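Local coordinates for protein adhesin (Streptococcus sanguinis SK1 = NCTC 7863, PDB 6VT2) that probably anchors the bacterium to host sialoglycans through tandem Siglec-like modules, each binding a sialylated glycan and each followed by a Rib-like module, at residues A[325-330]-A[362-367]. Residues are numbered along the deposited sequence; the frame is centred on the assembly and turned at random.
With CA (calcium ion), chain G.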
loop_
_atom_site.group_PDB
_atom_site.type_symbol
_atom_site.label_atom_id
_atom_site.label_comp_id
_atom_site.label_asym_id
_atom_site.label_seq_id
_atom_site.Cartn_x
_atom_site.Cartn_y
_atom_site.Cartn_z
ATOM N N ASP A 325 -12.269 38.324 -9.284
ATOM C CA ASP A 325 -12.609 37.162 -10.064
ATOM C C ASP A 325 -13.210 36.051 -9.213
ATOM O O ASP A 325 -13.880 35.166 -9.760
ATOM C CB ASP A 325 -11.366 36.652 -10.785
ATOM C CG ASP A 325 -10.883 37.532 -11.854
ATOM O OD1 ASP A 325 -11.483 38.581 -12.106
ATOM O OD2 ASP A 325 -9.813 37.187 -12.436
ATOM N N LYS A 326 -13.008 36.053 -7.898
ATOM C CA LYS A 326 -13.648 35.034 -7.089
ATOM C C LYS A 326 -14.757 35.510 -6.189
ATOM O O LYS A 326 -15.376 34.676 -5.548
ATOM C CB LYS A 326 -12.625 34.303 -6.231
ATOM C CG LYS A 326 -11.953 35.171 -5.290
ATOM C CD LYS A 326 -11.052 34.301 -4.281
ATOM C CE LYS A 326 -11.789 33.613 -3.240
ATOM N NZ LYS A 326 -10.912 33.040 -2.177
ATOM N N TYR A 327 -14.977 36.800 -6.064
ATOM C CA TYR A 327 -16.012 37.344 -5.201
ATOM C C TYR A 327 -17.105 37.984 -6.026
ATOM O O TYR A 327 -16.826 38.729 -6.958
ATOM C CB TYR A 327 -15.418 38.450 -4.274
ATOM C CG TYR A 327 -14.474 37.829 -3.286
ATOM C CD1 TYR A 327 -14.927 36.883 -2.369
ATOM C CD2 TYR A 327 -13.140 38.160 -3.266
ATOM C CE1 TYR A 327 -14.068 36.274 -1.492
ATOM C CE2 TYR A 327 -12.279 37.541 -2.423
ATOM C CZ TYR A 327 -12.737 36.613 -1.514
ATOM O OH TYR A 327 -11.876 35.969 -0.629
ATOM N N THR A 328 -18.350 37.761 -5.617
ATOM C CA THR A 328 -19.509 38.436 -6.184
ATOM C C THR A 328 -20.273 39.052 -5.025
ATOM O O THR A 328 -20.723 38.300 -4.139
ATOM C CB THR A 328 -20.380 37.432 -6.913
ATOM O OG1 THR A 328 -19.618 36.902 -7.996
ATOM C CG2 THR A 328 -21.602 38.102 -7.470
ATOM N N PRO A 329 -20.429 40.382 -5.006
ATOM C CA PRO A 329 -21.224 41.006 -3.948
ATOM C C PRO A 329 -22.664 40.527 -3.955
ATOM O O PRO A 329 -23.264 40.324 -5.010
ATOM C CB PRO A 329 -21.119 42.503 -4.250
ATOM C CG PRO A 329 -19.933 42.618 -5.128
ATOM C CD PRO A 329 -19.803 41.376 -5.900
ATOM N N ASN A 330 -23.203 40.397 -2.741
ATOM C CA ASN A 330 -24.643 40.311 -2.510
ATOM C C ASN A 330 -25.250 41.692 -2.516
ATOM O O ASN A 330 -24.636 42.659 -2.069
ATOM C CB ASN A 330 -24.939 39.655 -1.182
ATOM C CG ASN A 330 -24.446 38.201 -1.144
ATOM O OD1 ASN A 330 -24.437 37.507 -2.155
ATOM N ND2 ASN A 330 -24.001 37.787 -0.015
ATOM N N GLY A 362 -19.232 37.657 5.720
ATOM C CA GLY A 362 -19.157 36.244 5.432
ATOM C C GLY A 362 -19.047 35.881 3.973
ATOM O O GLY A 362 -18.797 34.708 3.667
ATOM N N ASN A 363 -19.181 36.852 3.066
ATOM C CA ASN A 363 -19.062 36.633 1.640
ATOM C C ASN A 363 -17.827 37.310 1.075
ATOM O O ASN A 363 -16.950 36.646 0.556
ATOM C CB ASN A 363 -20.320 37.167 0.961
ATOM C CG ASN A 363 -20.247 37.092 -0.524
ATOM O OD1 ASN A 363 -19.765 36.112 -1.084
ATOM N ND2 ASN A 363 -20.675 38.156 -1.193
ATOM N N LEU A 364 -17.750 38.608 1.161
ATOM C CA LEU A 364 -16.594 39.360 0.699
ATOM C C LEU A 364 -15.556 39.432 1.788
ATOM O O LEU A 364 -15.869 39.215 2.949
ATOM C CB LEU A 364 -17.022 40.758 0.312
ATOM C CG LEU A 364 -18.140 40.802 -0.714
ATOM C CD1 LEU A 364 -18.488 42.235 -1.048
ATOM C CD2 LEU A 364 -17.781 39.998 -1.891
ATOM N N PRO A 365 -14.323 39.776 1.422
ATOM C CA PRO A 365 -13.275 39.968 2.420
ATOM C C PRO A 365 -13.714 40.970 3.459
ATOM O O PRO A 365 -14.432 41.920 3.157
ATOM C CB PRO A 365 -12.083 40.452 1.600
ATOM C CG PRO A 365 -12.313 39.868 0.271
ATOM C CD PRO A 365 -13.805 39.912 0.050
ATOM N N ASN A 366 -13.280 40.734 4.688
ATOM C CA ASN A 366 -13.620 41.643 5.753
ATOM C C ASN A 366 -12.976 42.994 5.553
ATOM O O ASN A 366 -13.396 43.951 6.215
ATOM C CB ASN A 366 -13.196 41.097 7.091
ATOM C CG ASN A 366 -13.935 39.818 7.476
ATOM O OD1 ASN A 366 -15.113 39.641 7.207
ATOM N ND2 ASN A 366 -13.242 38.932 8.077
ATOM N N ASN A 367 -11.963 43.077 4.667
ATOM C CA ASN A 367 -11.283 44.353 4.375
ATOM C C ASN A 367 -11.608 44.868 2.971
ATOM O O ASN A 367 -10.852 45.568 2.407
ATOM C CB ASN A 367 -9.791 44.295 4.656
ATOM C CG ASN A 367 -9.063 43.284 3.819
ATOM O OD1 ASN A 367 -9.655 42.352 3.379
ATOM N ND2 ASN A 367 -7.776 43.450 3.701
HETATM CA CA CA G . -16.469 40.038 -8.972
HETATM O O HOH W 1 -18.561 35.881 -3.550
HETATM O O HOH W 2 -17.263 37.809 -9.763
HETATM O O HOH W 3 -16.117 40.186 -11.356
HETATM O O HOH W 4 -18.788 39.921 -9.328
#
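Two irregular loops meet where Tyr327 and Leu364 bring their CA atoms within 6.3 Å. The backbones are joined through the Asn363 carboxamide: its ND2 gives Thr328 O a nearly straight hydrogen bond (2.9 Å, 173°), the acceptor lying in the amide plane, while its OD1 accepts from water 1, which in turn accepts from Thr328 N. CG anti to the backbone N (chi1 175°) turns this carboxamide toward Thr328. Pro365 meets the Tyr327 ring as a CH-pi contact, Pro365 CD 3.6 Å from the centroid and almost on the ring normal; Pro365 CG lies 3.6 Å from Tyr327 CE2. Lys326 CG covers the opposite face nearer the rim, sandwiching the ring, whose OH hydrogen-bonds to Glu220. Leu364 CD2 packs on Tyr327 CB (3.7 Å), and CD1 lies more loosely by Pro329 CB. The amide planes of Asn330 and Asn363 lie nearly parallel, 16° apart; Asn360 OD1 and Ala359 O, at the end of helix 346-360, take further hydrogen bonds from Asn363 ND2 and Asn330 ND2. Tyr327 O binds calcium at 2.4 Å, with three waters, Thr324 and Asp393 among the other ligands. The contact thus ties the helix 346-360 exit loop to the calcium-bearing junction between the second Siglec-like module and its Rib-like module.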